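Local coordinates for GCN5-related N-acetyltransferase (Anabaena variabilis, PDB 2OZG) that transfers acetyl groups from acetyl-coenzyme A to an amine acceptor, possibly an aminoglycoside, as a GNAT-family N-acetyltransferase, at the interface of chains A and B and the interface of chains A and C. Residues are numbered along the deposited sequence; one frame, centred on the assembly and turned at random. Chains: chain A/B/C, GCN5-related N-acetyltransferase.

Contact 1: the interface of chains A and B. Residues chain A 30, 89, 92; chain B 248, 251-252, 255.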
loop_
_atom_site.group_PDB
_atom_site.type_symbol
_atom_site.label_atom_id
_atom_site.label_comp_id
_atom_site.label_asym_id
_atom_site.label_seq_id
_atom_site.Cartn_x
_atom_site.Cartn_y
_atom_site.Cartn_z
ATOM N N CYS A 30 -9.792 24.172 -14.738
ATOM C CA CYS A 30 -10.784 23.124 -14.649
ATOM C C CYS A 30 -10.228 21.716 -14.715
ATOM O O CYS A 30 -10.581 20.875 -13.902
ATOM C CB CYS A 30 -11.830 23.292 -15.731
ATOM S SG CYS A 30 -12.916 24.668 -15.485
ATOM N N PRO A 89 -14.446 28.317 -11.395
ATOM C CA PRO A 89 -15.111 27.922 -10.158
ATOM C C PRO A 89 -15.951 29.005 -9.527
ATOM O O PRO A 89 -16.974 28.698 -8.946
ATOM C CB PRO A 89 -13.962 27.446 -9.271
ATOM C CG PRO A 89 -12.787 28.203 -9.769
ATOM C CD PRO A 89 -12.986 28.282 -11.279
ATOM N N ARG A 92 -19.650 28.634 -10.662
ATOM C CA ARG A 92 -20.327 27.364 -10.484
ATOM C C ARG A 92 -21.544 27.399 -9.564
ATOM O O ARG A 92 -21.700 28.297 -8.805
ATOM C CB ARG A 92 -19.327 26.371 -9.957
ATOM C CG ARG A 92 -18.285 26.053 -11.020
ATOM C CD ARG A 92 -17.334 24.951 -10.590
ATOM N NE ARG A 92 -16.239 24.897 -11.538
ATOM C CZ ARG A 92 -15.036 24.373 -11.319
ATOM N NH1 ARG A 92 -14.684 23.826 -10.146
ATOM N NH2 ARG A 92 -14.149 24.479 -12.274
ATOM N N PHE B 248 -17.224 27.290 -2.298
ATOM C CA PHE B 248 -16.308 27.377 -3.425
ATOM C C PHE B 248 -15.521 26.039 -3.583
ATOM O O PHE B 248 -15.449 25.424 -4.647
ATOM C CB PHE B 248 -15.434 28.583 -3.167
ATOM C CG PHE B 248 -14.330 28.814 -4.194
ATOM C CD1 PHE B 248 -14.611 29.380 -5.405
ATOM C CD2 PHE B 248 -13.023 28.481 -3.899
ATOM C CE1 PHE B 248 -13.598 29.609 -6.353
ATOM C CE2 PHE B 248 -11.999 28.683 -4.852
ATOM C CZ PHE B 248 -12.300 29.262 -6.068
ATOM N N ASN B 251 -17.482 23.159 -4.680
ATOM C CA ASN B 251 -17.719 23.244 -6.106
ATOM C C ASN B 251 -16.577 22.753 -7.000
ATOM O O ASN B 251 -16.680 22.799 -8.194
ATOM C CB ASN B 251 -18.276 24.637 -6.499
ATOM C CG ASN B 251 -19.747 24.761 -6.202
ATOM O OD1 ASN B 251 -20.472 23.773 -6.233
ATOM N ND2 ASN B 251 -20.193 25.954 -5.908
ATOM N N HIS B 252 -15.505 22.268 -6.403
ATOM C CA HIS B 252 -14.397 21.654 -7.146
ATOM C C HIS B 252 -14.494 20.109 -7.183
ATOM O O HIS B 252 -13.628 19.450 -7.767
ATOM C CB HIS B 252 -13.050 21.991 -6.505
ATOM C CG HIS B 252 -12.554 23.368 -6.811
ATOM N ND1 HIS B 252 -13.053 24.486 -6.194
ATOM C CD2 HIS B 252 -11.607 23.803 -7.674
ATOM C CE1 HIS B 252 -12.424 25.556 -6.659
ATOM N NE2 HIS B 252 -11.538 25.168 -7.554
ATOM N N GLN B 255 -13.727 18.003 -10.281
ATOM C CA GLN B 255 -12.337 18.162 -10.774
ATOM C C GLN B 255 -11.224 17.765 -9.797
ATOM O O GLN B 255 -10.099 17.500 -10.213
ATOM C CB GLN B 255 -12.022 19.618 -11.322
ATOM C CG GLN B 255 -12.241 20.918 -10.449
ATOM C CD GLN B 255 -11.186 22.089 -10.714
ATOM O OE1 GLN B 255 -9.949 21.863 -10.738
ATOM N NE2 GLN B 255 -11.684 23.340 -10.854
HETATM O O HOH W 1 -18.362 28.198 -6.408
#
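A:Arg92 reaches across to the loop behind helix 239-250 of chain B and gives its guanidinium NH1 to the backbone oxygen O of B:Asn251 at 3.0 Å. The bond is fairly straight (151° at the hydrogen), although the nitrogen sits above the carbonyl plane. NH1 also lies over one face of the B:His252 imidazole, 4.1 Å from the ring centre, a cation-pi contact. Beside the arginine, CB of A:Pro89 packs 3.6 Å from CE1 of B:His252 and 3.7 Å from CE1 of B:Phe248, and its CA lies over the rim of one guanidinium face. The amide of B:Gln255 arrives at about a right angle. Its modelled NE2 lies 3.1 Å from NH2 of A:Arg92, donor facing donor, while its OE1 faces the carbonyl oxygen of A:Cys30; this orientation is doubtful, and exchanging the amide atoms would give both neighbours a suitable mate.

A:Arg92 begins the GNAT pyrophosphate-binding motif (R-x-x-G-x-A), which grips coenzyme A, so this partner, if the assembly is physiological, adjoins the cofactor loop. In the outer shell the imidazole is fixed from its own chain, where ND1 of B:His252 donates to O of B:Phe248 at 3.0 Å.

Contact 2: the interface of chains A and C. Residues chain A 127, 132-133, 285, 360; chain C 267, 270-271.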
loop_
_atom_site.group_PDB
_atom_site.type_symbol
_atom_site.label_atom_id
_atom_site.label_comp_id
_atom_site.label_asym_id
_atom_site.label_seq_id
_atom_site.Cartn_x
_atom_site.Cartn_y
_atom_site.Cartn_z
ATOM N N ARG A 127 -27.546 14.566 -17.852
ATOM C CA ARG A 127 -28.885 14.002 -17.865
ATOM C C ARG A 127 -29.940 15.113 -17.831
ATOM O O ARG A 127 -31.019 14.943 -18.412
ATOM C CB ARG A 127 -29.074 13.043 -16.686
ATOM C CG ARG A 127 -28.239 11.790 -16.837
ATOM C CD ARG A 127 -28.318 10.896 -15.629
ATOM N NE ARG A 127 -27.911 9.532 -15.941
ATOM C CZ ARG A 127 -27.601 8.623 -15.021
ATOM N NH1 ARG A 127 -27.555 8.971 -13.748
ATOM N NH2 ARG A 127 -27.317 7.376 -15.376
ATOM N N GLU A 132 -27.519 10.333 -21.963
ATOM C CA GLU A 132 -27.587 9.153 -21.113
ATOM C C GLU A 132 -26.475 8.182 -21.394
ATOM O O GLU A 132 -25.927 8.159 -22.468
ATOM C CB GLU A 132 -28.944 8.440 -21.246
ATOM C CG GLU A 132 -29.223 7.280 -20.223
ATOM C CD GLU A 132 -29.046 7.707 -18.746
ATOM O OE1 GLU A 132 -27.903 7.649 -18.244
ATOM O OE2 GLU A 132 -30.040 8.072 -18.097
ATOM N N GLN A 133 -26.137 7.360 -20.401
ATOM C CA GLN A 133 -25.167 6.292 -20.629
ATOM C C GLN A 133 -25.527 5.560 -21.889
ATOM O O GLN A 133 -26.678 5.193 -22.096
ATOM C CB GLN A 133 -25.136 5.313 -19.470
ATOM C CG GLN A 133 -24.748 5.966 -18.149
ATOM C CD GLN A 133 -24.522 4.944 -17.081
ATOM O OE1 GLN A 133 -24.977 3.814 -17.227
ATOM N NE2 GLN A 133 -23.765 5.317 -16.005
ATOM N N ARG A 285 -18.412 4.850 -18.834
ATOM C CA ARG A 285 -19.468 4.923 -19.802
ATOM C C ARG A 285 -19.566 6.335 -20.318
ATOM O O ARG A 285 -19.693 7.268 -19.582
ATOM C CB ARG A 285 -20.801 4.456 -19.259
ATOM C CG ARG A 285 -20.793 2.990 -18.925
ATOM C CD ARG A 285 -22.089 2.554 -18.254
ATOM N NE ARG A 285 -21.972 1.162 -17.888
ATOM C CZ ARG A 285 -22.789 0.528 -17.065
ATOM N NH1 ARG A 285 -23.845 1.150 -16.553
ATOM N NH2 ARG A 285 -22.528 -0.736 -16.735
ATOM N N PHE A 360 -27.997 -1.381 -23.448
ATOM C CA PHE A 360 -28.962 -2.192 -22.722
ATOM C C PHE A 360 -30.078 -2.583 -23.636
ATOM O O PHE A 360 -30.441 -1.814 -24.555
ATOM C CB PHE A 360 -29.496 -1.408 -21.506
ATOM C CG PHE A 360 -28.416 -1.124 -20.498
ATOM C CD1 PHE A 360 -27.782 -2.160 -19.872
ATOM C CD2 PHE A 360 -28.026 0.173 -20.213
ATOM C CE1 PHE A 360 -26.756 -1.920 -18.932
ATOM C CE2 PHE A 360 -27.030 0.413 -19.293
ATOM C CZ PHE A 360 -26.391 -0.617 -18.674
ATOM N N ASP C 267 -23.256 -4.349 -16.206
ATOM C CA ASP C 267 -24.301 -4.337 -15.222
ATOM C C ASP C 267 -25.336 -3.220 -15.464
ATOM O O ASP C 267 -24.997 -2.065 -15.600
ATOM C CB ASP C 267 -23.667 -4.204 -13.847
ATOM C CG ASP C 267 -24.650 -3.769 -12.782
ATOM O OD1 ASP C 267 -25.392 -4.609 -12.277
ATOM O OD2 ASP C 267 -24.633 -2.567 -12.429
ATOM N N THR C 270 -26.348 -0.367 -12.184
ATOM C CA THR C 270 -25.582 0.884 -12.088
ATOM C C THR C 270 -26.171 1.981 -12.991
ATOM O O THR C 270 -25.820 3.151 -12.869
ATOM C CB THR C 270 -24.100 0.647 -12.404
ATOM O OG1 THR C 270 -23.966 -0.109 -13.603
ATOM C CG2 THR C 270 -23.417 -0.118 -11.263
ATOM N N LEU C 271 -27.099 1.614 -13.860
ATOM C CA LEU C 271 -27.724 2.618 -14.729
ATOM C C LEU C 271 -28.511 3.614 -13.866
ATOM O O LEU C 271 -28.591 4.800 -14.178
ATOM C CB LEU C 271 -28.630 1.946 -15.786
ATOM C CG LEU C 271 -29.440 2.894 -16.685
ATOM C CD1 LEU C 271 -28.522 3.785 -17.472
ATOM C CD2 LEU C 271 -30.321 2.112 -17.584
HETATM O O HOH W 2 -25.509 5.956 -13.500
HETATM O O HOH W 3 -22.930 3.595 -14.163
#
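This two-fold symmetric interface between copies of one acetyltransferase joins A:Arg285, A:Gln133 and A:Arg127 to the short 3-10 helix 269-272 of chain C and the residue leading into it; each contact recurs with the chains exchanged, so the pairing may be a real dimer of the assembly. A:Arg285 extends straight from CG to NE and gives NH2 to the backbone oxygen O of C:Asp267 at 3.0 Å (152° at the hydrogen). Its NH1 donates to OE1 of A:Gln133 at 3.0 Å, the oxygen lying in the guanidinium plane, and bonds weakly to the hydroxyl OG1 of C:Thr270. An alanine in place of A:Arg285 is likely to leave the C:Asp267 carbonyl without its cross-chain donor and the amide of A:Gln133 less firmly fixed.

C:Leu271 wedges between polar and aromatic neighbours. Its CG lies opposite the backbone N (chi1 175°), and its two methyls part, CD1 running to OE1 of A:Gln133 at 3.6 Å and CD2 to CD2 of A:Phe360 at 4.0 Å. Water 2 links NH2 of A:Arg127 to the carbonyl of C:Thr270, and water 3 reaches the same carbonyl from NE2 of A:Gln133.

Behind them, OE1 of A:Glu132 holds A:Arg127 side-on, taking both NE and NH2 on its syn side, the latter as a salt bridge at 2.9 Å. On its anti lone pair that carboxylate oxygen accepts the backbone N of A:Gln133 at 2.8 Å.

Contact 3: the interface of chains A and C. Residues chain A 379, 383; chain C 304-305.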
loop_
_atom_site.group_PDB
_atom_site.type_symbol
_atom_site.label_atom_id
_atom_site.label_comp_id
_atom_site.label_asym_id
_atom_site.label_seq_id
_atom_site.Cartn_x
_atom_site.Cartn_y
_atom_site.Cartn_z
ATOM N N LEU A 379 -40.554 -6.964 -28.183
ATOM C CA LEU A 379 -39.930 -7.899 -29.109
ATOM C C LEU A 379 -39.423 -7.189 -30.360
ATOM O O LEU A 379 -38.308 -7.416 -30.805
ATOM C CB LEU A 379 -40.883 -9.042 -29.488
ATOM C CG LEU A 379 -40.296 -10.017 -30.521
ATOM C CD1 LEU A 379 -39.008 -10.621 -30.006
ATOM C CD2 LEU A 379 -41.300 -11.093 -30.908
ATOM N N GLN A 383 -35.463 -6.880 -31.575
ATOM C CA GLN A 383 -34.998 -7.305 -32.881
ATOM C C GLN A 383 -34.288 -6.152 -33.610
ATOM O O GLN A 383 -33.202 -6.333 -34.192
ATOM C CB GLN A 383 -36.198 -7.777 -33.723
ATOM C CG GLN A 383 -36.865 -9.063 -33.183
ATOM C CD GLN A 383 -38.175 -9.376 -33.861
ATOM O OE1 GLN A 383 -38.801 -8.484 -34.441
ATOM N NE2 GLN A 383 -38.629 -10.625 -33.756
ATOM N N LEU C 304 -37.167 -15.095 -31.416
ATOM C CA LEU C 304 -38.288 -15.068 -32.330
ATOM C C LEU C 304 -37.993 -14.096 -33.494
ATOM O O LEU C 304 -37.316 -13.076 -33.330
ATOM C CB LEU C 304 -39.566 -14.633 -31.596
ATOM C CG LEU C 304 -40.120 -15.582 -30.531
ATOM C CD1 LEU C 304 -41.240 -14.887 -29.753
ATOM C CD2 LEU C 304 -40.629 -16.884 -31.214
ATOM N N GLY C 305 -38.543 -14.423 -34.642
ATOM C CA GLY C 305 -38.412 -13.645 -35.849
ATOM C C GLY C 305 -37.302 -14.167 -36.735
ATOM O O GLY C 305 -37.106 -13.670 -37.826
#
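A:Gln383 and A:Leu379, one turn apart on helix 375-385, meet C:Leu304 and C:Gly305 of the neighbouring acetyltransferase; all four lie in the sterol carrier protein-like region of this GNAT-family enzyme. If the two-fold pair is physiological, this contact would tie the two sterol carrier protein-like regions together. The tight part is polar. The amide nitrogen NE2 of A:Gln383 donates to the backbone oxygen O of C:Leu304 at 2.8 Å, with 147° at the hydrogen. It comes from well above the carbonyl plane, 53° out of it, so neither lone pair is addressed directly. The side chain is stretched beyond CG (chi2 170°), which carries the amide clear of its own helix and up to the loop of chain C. With an alanine here, the C:Leu304 carbonyl would probably lose this donor and the loop would be less firmly tied to the helix.

By comparison the leucine pair packs loosely. The two side chains run at about a right angle, and CD2 of A:Leu379 touches C:Leu304 with CB and CD1 each at 4.0 Å. The second methyl of A:Leu379, CD1, is turned back beneath the amide of A:Gln383 in its own chain, 3.8 Å from NE2. On this loose side CD2 of C:Leu304 is directed away from the helix. At the border C:Gly305, whose phi is positive, brings CA to 3.7 Å from NE2 of A:Gln383.

Contact 4: the interface of chains A and B. Residues chain A 29, 89-90; chain B 158, 204, 218, 248, 252.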
loop_
_atom_site.group_PDB
_atom_site.type_symbol
_atom_site.label_atom_id
_atom_site.label_comp_id
_atom_site.label_asym_id
_atom_site.label_seq_id
_atom_site.Cartn_x
_atom_site.Cartn_y
_atom_site.Cartn_z
ATOM N N GLN A 29 -7.365 25.448 -15.498
ATOM C CA GLN A 29 -7.779 25.353 -14.121
ATOM C C GLN A 29 -8.743 24.198 -13.940
ATOM O O GLN A 29 -8.546 23.361 -13.086
ATOM C CB GLN A 29 -8.389 26.669 -13.657
ATOM C CG GLN A 29 -8.980 26.655 -12.264
ATOM C CD GLN A 29 -9.224 28.083 -11.776
ATOM O OE1 GLN A 29 -9.127 29.026 -12.559
ATOM N NE2 GLN A 29 -9.517 28.246 -10.507
ATOM N N PRO A 89 -14.446 28.317 -11.395
ATOM C CA PRO A 89 -15.111 27.922 -10.158
ATOM C C PRO A 89 -15.951 29.005 -9.527
ATOM O O PRO A 89 -16.974 28.698 -8.946
ATOM C CB PRO A 89 -13.962 27.446 -9.271
ATOM C CG PRO A 89 -12.787 28.203 -9.769
ATOM C CD PRO A 89 -12.986 28.282 -11.279
ATOM N N GLU A 90 -15.589 30.266 -9.714
ATOM C CA GLU A 90 -16.377 31.332 -9.140
ATOM C C GLU A 90 -17.777 31.453 -9.746
ATOM O O GLU A 90 -18.620 32.148 -9.198
ATOM C CB GLU A 90 -15.650 32.680 -9.237
ATOM C CG GLU A 90 -15.449 33.259 -10.628
ATOM C CD GLU A 90 -14.129 32.859 -11.326
ATOM O OE1 GLU A 90 -13.548 31.798 -11.059
ATOM O OE2 GLU A 90 -13.689 33.647 -12.177
ATOM N N PRO B 158 -11.216 36.103 -8.847
ATOM C CA PRO B 158 -9.791 35.893 -8.969
ATOM C C PRO B 158 -9.074 37.222 -9.052
ATOM O O PRO B 158 -9.543 38.115 -9.711
ATOM C CB PRO B 158 -9.670 35.152 -10.290
ATOM C CG PRO B 158 -10.871 35.683 -11.118
ATOM C CD PRO B 158 -11.941 35.737 -10.092
ATOM N N TYR B 204 -8.043 34.169 -4.819
ATOM C CA TYR B 204 -9.381 34.715 -4.924
ATOM C C TYR B 204 -9.636 35.522 -3.675
ATOM O O TYR B 204 -9.186 35.135 -2.602
ATOM C CB TYR B 204 -10.396 33.540 -4.936
ATOM C CG TYR B 204 -10.459 32.814 -6.258
ATOM C CD1 TYR B 204 -9.471 31.906 -6.627
ATOM C CD2 TYR B 204 -11.530 33.000 -7.124
ATOM C CE1 TYR B 204 -9.528 31.263 -7.802
ATOM C CE2 TYR B 204 -11.591 32.353 -8.349
ATOM C CZ TYR B 204 -10.583 31.513 -8.687
ATOM O OH TYR B 204 -10.678 30.839 -9.875
ATOM N N PHE B 218 -4.225 29.062 -3.482
ATOM C CA PHE B 218 -4.063 27.652 -3.661
ATOM C C PHE B 218 -3.392 27.236 -4.936
ATOM O O PHE B 218 -3.201 28.030 -5.881
ATOM C CB PHE B 218 -5.429 26.992 -3.457
ATOM C CG PHE B 218 -6.430 27.238 -4.597
ATOM C CD1 PHE B 218 -6.429 26.410 -5.714
ATOM C CD2 PHE B 218 -7.348 28.279 -4.547
ATOM C CE1 PHE B 218 -7.290 26.628 -6.783
ATOM C CE2 PHE B 218 -8.261 28.460 -5.600
ATOM C CZ PHE B 218 -8.218 27.611 -6.708
ATOM N N PHE B 248 -17.224 27.290 -2.298
ATOM C CA PHE B 248 -16.308 27.377 -3.425
ATOM C C PHE B 248 -15.521 26.039 -3.583
ATOM O O PHE B 248 -15.449 25.424 -4.647
ATOM C CB PHE B 248 -15.434 28.583 -3.167
ATOM C CG PHE B 248 -14.330 28.814 -4.194
ATOM C CD1 PHE B 248 -14.611 29.380 -5.405
ATOM C CD2 PHE B 248 -13.023 28.481 -3.899
ATOM C CE1 PHE B 248 -13.598 29.609 -6.353
ATOM C CE2 PHE B 248 -11.999 28.683 -4.852
ATOM C CZ PHE B 248 -12.300 29.262 -6.068
ATOM N N HIS B 252 -15.505 22.268 -6.403
ATOM C CA HIS B 252 -14.397 21.654 -7.146
ATOM C C HIS B 252 -14.494 20.109 -7.183
ATOM O O HIS B 252 -13.628 19.450 -7.767
ATOM C CB HIS B 252 -13.050 21.991 -6.505
ATOM C CG HIS B 252 -12.554 23.368 -6.811
ATOM N ND1 HIS B 252 -13.053 24.486 -6.194
ATOM C CD2 HIS B 252 -11.607 23.803 -7.674
ATOM C CE1 HIS B 252 -12.424 25.556 -6.659
ATOM N NE2 HIS B 252 -11.538 25.168 -7.554
HETATM O O HOH W 4 -9.760 25.805 -9.279
#
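A:Glu90 and A:Gln29 converge on the phenol oxygen of B:Tyr204, which serves both as acceptor and as donor. Along A:Glu90, CB lies at the margin of contact, 4.2 Å from CE2 of the tyrosine; CG carries the bend of the chain (chi2 -91°); CD comes in level with the ring at its edge and packs 3.8 Å from CD of B:Pro158. At the tip the carboxylate divides: OE1 accepts from OH of B:Tyr204 at 3.2 Å, met from above the carboxylate plane, while OE2 rests against the proline, 3.4 Å from CD of B:Pro158. Carboxylate and ring planes stand 72° apart.

A:Gln29 comes from the opposite direction, its chain extended, and gives NE2 to OH of B:Tyr204 at 2.9 Å. The same amide nitrogen meets water 4, which lies in the ring plane of B:His252 beside NE2. The tyrosine ring is kept from turning by its own chain, with CA of B:Pro158 over the rim of one face and CZ of B:Phe248 centred 3.7 Å above the other. CG of A:Pro89 also abuts the phenol oxygen. By fastening a strand of chain B to helix 20-30 and the 89-91 turn of chain A, the site may help hold neighbouring enzyme copies together.

Contacts 1 and 4 form one continuous patch between chains A and B: their C-alpha centres are about 6 Å apart and they share A:Pro89, B:Phe248 and B:His252. Contacts 2 and 3 belong to the separate two-fold interface of chains A and C, with centres about 24 Å apart. Contact 2 lies about 25 Å from contact 1 and 31 Å from contact 4, whereas contact 3 is about 48 Å and 54 Å from them. Chain A thus meets its two neighbours through distinct surfaces, one interface not an exact two-fold and the other two-fold symmetric, which together could build the deposited six-copy assembly.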